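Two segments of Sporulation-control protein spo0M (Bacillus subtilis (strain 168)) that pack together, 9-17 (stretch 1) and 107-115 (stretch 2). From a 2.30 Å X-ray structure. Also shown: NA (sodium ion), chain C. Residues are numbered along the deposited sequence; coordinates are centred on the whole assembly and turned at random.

Stretch 1, residues 9-17: AAKVDTILE
Stretch 2, residues 107-115: AVVTDLDIQ

How do the two backbones lie? Both are extended: strand 11-16 and its stretch 2 partner run roughly antiparallel, their N-to-C directions 149° apart and their axes 8.3 Å apart at closest approach. No backbone hydrogen bond joins them; side chains fill the gap. CA atoms pair Thr14 with Thr110 at 7.0 Å, Val12 with Leu112 at 7.4 Å and Ala10 with Ile114 at 9.4 Å, so the separation is least at the threonines and widens both ways.

What does stretch 2 offer first? Val108 (chi1 t) points toward stretch 1, and its CG2 lies 4.4 Å from CD1 of Leu16 (m, t), an apolar contact. Val109 points away, as extended strands usually alternate.

Where is the polar link? Thr110 and Thr14, both chi1 m and both pointing toward the partner, bring OG1 to OG1 at 2.4 Å, a very short hydrogen bond in which either could donate. Thr110 CG2 also meets Val12 CG2 at 3.9 Å. The backbone O of Thr14 binds the sodium ion at 2.6 Å.

How does the contact finish? Asp111 points away; Leu112 (chi1 t, chi2 139°) turns back, its CD1 4.3 Å from CB of Val12 (chi1 p). Finally Ile114 (m, t) places CD1 4.3 Å from Ala10 CB, an apolar touch where the long side chain spans the wider gap.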

ATOM      1  N   ALA A   9     -31.216 -20.823  17.556  1.00 72.03           N
ATOM      2  CA  ALA A   9     -30.808 -20.232  16.256  1.00 70.17           C
ATOM      3  C   ALA A   9     -29.493 -20.747  15.636  1.00 61.27           C
ATOM      4  O   ALA A   9     -28.685 -21.406  16.305  1.00 60.76           O
ATOM      5  CB  ALA A   9     -30.740 -18.724  16.386  1.00 69.79           C
ATOM      6  N   ALA A  10     -29.271 -20.414  14.362  1.00 56.39           N
ATOM      7  CA  ALA A  10     -28.065 -20.869  13.655  1.00 57.65           C
ATOM      8  C   ALA A  10     -26.810 -20.310  14.321  1.00 57.52           C
ATOM      9  O   ALA A  10     -26.789 -19.174  14.787  1.00 57.52           O
ATOM     10  CB  ALA A  10     -28.109 -20.470  12.187  1.00 53.44           C
ATOM     11  N   LYS A  11     -25.784 -21.149  14.405  1.00 55.21           N
ATOM     12  CA  LYS A  11     -24.598 -20.841  15.195  1.00 58.32           C
ATOM     13  C   LYS A  11     -23.288 -20.962  14.388  1.00 56.43           C
ATOM     14  O   LYS A  11     -23.132 -21.856  13.553  1.00 55.00           O
ATOM     15  CB  LYS A  11     -24.573 -21.779  16.417  1.00 65.81           C
ATOM     16  CG  LYS A  11     -23.201 -22.358  16.745  1.00 69.62           C
ATOM     17  CD  LYS A  11     -23.266 -23.626  17.614  1.00 64.78           C
ATOM     18  CE  LYS A  11     -21.835 -24.127  17.849  1.00 71.97           C
ATOM     19  NZ  LYS A  11     -21.114 -24.461  16.556  1.00 65.64           N
ATOM     20  N   VAL A  12     -22.347 -20.060  14.623  1.00 52.57           N
ATOM     21  CA  VAL A  12     -21.066 -20.160  13.956  1.00 51.00           C
ATOM     22  C   VAL A  12     -19.938 -20.105  14.981  1.00 48.07           C
ATOM     23  O   VAL A  12     -20.009 -19.365  15.940  1.00 55.36           O
ATOM     24  CB  VAL A  12     -20.897 -19.060  12.865  1.00 48.90           C
ATOM     25  CG1 VAL A  12     -20.946 -17.667  13.465  1.00 47.24           C
ATOM     26  CG2 VAL A  12     -19.640 -19.309  12.082  1.00 47.84           C
ATOM     27  N   ASP A  13     -18.933 -20.950  14.806  1.00 48.45           N
ATOM     28  CA  ASP A  13     -17.802 -21.016  15.711  1.00 50.48           C
ATOM     29  C   ASP A  13     -16.517 -21.222  14.902  1.00 51.97           C
ATOM     30  O   ASP A  13     -16.365 -22.256  14.276  1.00 50.12           O
ATOM     31  CB  ASP A  13     -18.021 -22.167  16.710  1.00 55.32           C
ATOM     32  CG  ASP A  13     -16.989 -22.202  17.824  1.00 60.88           C
ATOM     33  OD1 ASP A  13     -16.329 -21.170  18.081  1.00 62.70           O
ATOM     34  OD2 ASP A  13     -16.854 -23.270  18.462  1.00 69.77           O
ATOM     35  N   THR A  14     -15.577 -20.278  14.946  1.00 52.80           N
ATOM     36  CA  THR A  14     -14.330 -20.419  14.192  1.00 47.68           C
ATOM     37  C   THR A  14     -13.231 -20.868  15.140  1.00 49.09           C
ATOM     38  O   THR A  14     -13.109 -20.348  16.243  1.00 52.19           O
ATOM     39  CB  THR A  14     -13.911 -19.107  13.494  1.00 47.40           C
ATOM     40  OG1 THR A  14     -14.867 -18.757  12.492  1.00 52.20           O
ATOM     41  CG2 THR A  14     -12.551 -19.256  12.829  1.00 49.52           C
ATOM     42  N   ILE A  15     -12.427 -21.834  14.719  1.00 49.17           N
ATOM     43  CA  ILE A  15     -11.359 -22.343  15.569  1.00 51.55           C
ATOM     44  C   ILE A  15     -10.068 -22.374  14.763  1.00 55.87           C
ATOM     45  O   ILE A  15      -9.974 -23.066  13.746  1.00 59.30           O
ATOM     46  CB  ILE A  15     -11.708 -23.774  16.128  1.00 60.00           C
ATOM     47  CG1 ILE A  15     -13.075 -23.768  16.816  1.00 54.12           C
ATOM     48  CG2 ILE A  15     -10.625 -24.294  17.076  1.00 55.56           C
ATOM     49  CD1 ILE A  15     -13.627 -25.165  17.116  1.00 55.63           C
ATOM     50  N   LEU A  16      -9.103 -21.559  15.179  1.00 59.12           N
ATOM     51  CA  LEU A  16      -7.776 -21.536  14.585  1.00 58.39           C
ATOM     52  C   LEU A  16      -6.920 -22.634  15.184  1.00 60.99           C
ATOM     53  O   LEU A  16      -7.168 -23.042  16.308  1.00 65.18           O
ATOM     54  CB  LEU A  16      -7.121 -20.175  14.808  1.00 65.93           C
ATOM     55  CG  LEU A  16      -8.066 -19.000  14.566  1.00 62.38           C
ATOM     56  CD1 LEU A  16      -7.453 -17.733  15.137  1.00 57.77           C
ATOM     57  CD2 LEU A  16      -8.423 -18.847  13.084  1.00 49.54           C
ATOM     58  N   GLU A  17      -5.896 -23.098  14.475  1.00 64.90           N
ATOM     59  CA  GLU A  17      -5.065 -24.142  15.060  1.00 68.01           C
ATOM     60  C   GLU A  17      -4.109 -23.557  16.093  1.00 74.48           C
ATOM     61  O   GLU A  17      -3.811 -24.222  17.089  1.00 75.82           O
ATOM     62  CB  GLU A  17      -4.259 -24.880  13.987  1.00 65.39           C
ATOM     63  CG  GLU A  17      -5.061 -25.708  13.014  1.00 67.86           C
ATOM     64  CD  GLU A  17      -4.174 -26.312  11.928  1.00 80.20           C
ATOM     65  OE1 GLU A  17      -2.929 -26.145  12.015  1.00 78.04           O
ATOM     66  OE2 GLU A  17      -4.713 -26.996  11.021  1.00 80.16           O
ATOM     67  N   ALA A 107      -7.555  -9.086  15.411  1.00 51.64           N
ATOM     68  CA  ALA A 107      -8.616 -10.050  15.535  1.00 56.05           C
ATOM     69  C   ALA A 107      -8.963 -10.682  14.187  1.00 51.01           C
ATOM     70  O   ALA A 107      -8.934 -10.012  13.162  1.00 50.77           O
ATOM     71  CB  ALA A 107      -9.844  -9.388  16.158  1.00 56.07           C
ATOM     72  N   VAL A 108      -9.282 -11.973  14.215  1.00 50.27           N
ATOM     73  CA  VAL A 108      -9.924 -12.683  13.105  1.00 49.68           C
ATOM     74  C   VAL A 108     -11.440 -12.685  13.321  1.00 48.08           C
ATOM     75  O   VAL A 108     -11.940 -13.165  14.329  1.00 47.97           O
ATOM     76  CB  VAL A 108      -9.409 -14.124  12.971  1.00 49.38           C
ATOM     77  CG1 VAL A 108     -10.215 -14.882  11.947  1.00 43.67           C
ATOM     78  CG2 VAL A 108      -7.905 -14.119  12.624  1.00 45.88           C
ATOM     79  N   VAL A 109     -12.161 -12.070  12.401  1.00 44.51           N
ATOM     80  CA  VAL A 109     -13.598 -11.922  12.509  1.00 41.45           C
ATOM     81  C   VAL A 109     -14.286 -12.763  11.454  1.00 47.20           C
ATOM     82  O   VAL A 109     -13.968 -12.667  10.276  1.00 47.73           O
ATOM     83  CB  VAL A 109     -14.014 -10.455  12.341  1.00 50.05           C
ATOM     84  CG1 VAL A 109     -15.519 -10.310  12.300  1.00 44.28           C
ATOM     85  CG2 VAL A 109     -13.394  -9.592  13.443  1.00 51.27           C
ATOM     86  N   THR A 110     -15.215 -13.602  11.896  1.00 48.67           N
ATOM     87  CA  THR A 110     -16.011 -14.424  11.013  1.00 45.58           C
ATOM     88  C   THR A 110     -17.336 -13.727  10.787  1.00 47.67           C
ATOM     89  O   THR A 110     -18.004 -13.324  11.735  1.00 52.69           O
ATOM     90  CB  THR A 110     -16.235 -15.826  11.598  1.00 45.98           C
ATOM     91  OG1 THR A 110     -14.965 -16.452  11.829  1.00 44.10           O
ATOM     92  CG2 THR A 110     -17.066 -16.699  10.637  1.00 41.87           C
ATOM     93  N   ASP A 111     -17.675 -13.552   9.518  1.00 50.79           N
ATOM     94  CA  ASP A 111     -18.948 -12.992   9.089  1.00 50.39           C
ATOM     95  C   ASP A 111     -19.744 -14.064   8.325  1.00 51.24           C
ATOM     96  O   ASP A 111     -19.391 -14.431   7.207  1.00 50.51           O
ATOM     97  CB  ASP A 111     -18.675 -11.742   8.223  1.00 53.55           C
ATOM     98  CG  ASP A 111     -19.925 -11.159   7.582  1.00 58.86           C
ATOM     99  OD1 ASP A 111     -21.043 -11.283   8.150  1.00 62.68           O
ATOM    100  OD2 ASP A 111     -19.772 -10.525   6.513  1.00 58.50           O
ATOM    101  N   LEU A 112     -20.815 -14.572   8.926  1.00 50.16           N
ATOM    102  CA  LEU A 112     -21.693 -15.519   8.225  1.00 53.49           C
ATOM    103  C   LEU A 112     -22.977 -14.787   7.853  1.00 49.47           C
ATOM    104  O   LEU A 112     -23.765 -14.421   8.716  1.00 52.84           O
ATOM    105  CB  LEU A 112     -21.984 -16.760   9.091  1.00 47.58           C
ATOM    106  CG  LEU A 112     -22.997 -17.792   8.599  1.00 51.49           C
ATOM    107  CD1 LEU A 112     -22.531 -19.219   8.868  1.00 52.17           C
ATOM    108  CD2 LEU A 112     -24.300 -17.574   9.271  1.00 59.91           C
ATOM    109  N   ASP A 113     -23.164 -14.549   6.563  1.00 47.82           N
ATOM    110  CA  ASP A 113     -24.269 -13.731   6.100  1.00 53.10           C
ATOM    111  C   ASP A 113     -25.437 -14.647   5.765  1.00 54.49           C
ATOM    112  O   ASP A 113     -25.292 -15.594   5.005  1.00 53.63           O
ATOM    113  CB  ASP A 113     -23.838 -12.876   4.900  1.00 53.02           C
ATOM    114  CG  ASP A 113     -24.929 -11.942   4.408  1.00 56.47           C
ATOM    115  OD1 ASP A 113     -26.070 -12.398   4.181  1.00 64.36           O
ATOM    116  OD2 ASP A 113     -24.644 -10.740   4.238  1.00 66.87           O
ATOM    117  N   ILE A 114     -26.583 -14.371   6.372  1.00 56.03           N
ATOM    118  CA  ILE A 114     -27.768 -15.196   6.188  1.00 59.08           C
ATOM    119  C   ILE A 114     -28.783 -14.358   5.456  1.00 59.33           C
ATOM    120  O   ILE A 114     -28.996 -13.190   5.803  1.00 61.36           O
ATOM    121  CB  ILE A 114     -28.366 -15.683   7.527  1.00 60.25           C
ATOM    122  CG1 ILE A 114     -27.404 -16.633   8.233  1.00 58.36           C
ATOM    123  CG2 ILE A 114     -29.710 -16.384   7.310  1.00 61.74           C
ATOM    124  CD1 ILE A 114     -27.854 -17.020   9.639  1.00 54.55           C
ATOM    125  N   GLN A 115     -29.397 -14.922   4.426  1.00 59.87           N
ATOM    126  CA  GLN A 115     -30.363 -14.119   3.707  1.00 66.75           C
ATOM    127  C   GLN A 115     -31.678 -14.048   4.481  1.00 65.44           C
ATOM    128  O   GLN A 115     -32.341 -15.045   4.711  1.00 59.80           O
ATOM    129  CB  GLN A 115     -30.596 -14.684   2.309  1.00 64.89           C
ATOM    130  CG  GLN A 115     -31.587 -13.870   1.526  1.00 69.05           C
ATOM    131  CD  GLN A 115     -31.767 -14.378   0.132  1.00 73.52           C
ATOM    132  OE1 GLN A 115     -31.991 -15.564  -0.078  1.00 82.08           O
ATOM    133  NE2 GLN A 115     -31.673 -13.480  -0.843  1.00 81.07           N
TER
HETATM  134 NA    NA C 301     -13.952 -18.452  17.740  1.00 59.22          NA
HETATM  135  O   HOH W   1     -14.449 -17.180  19.188  1.00 41.02           O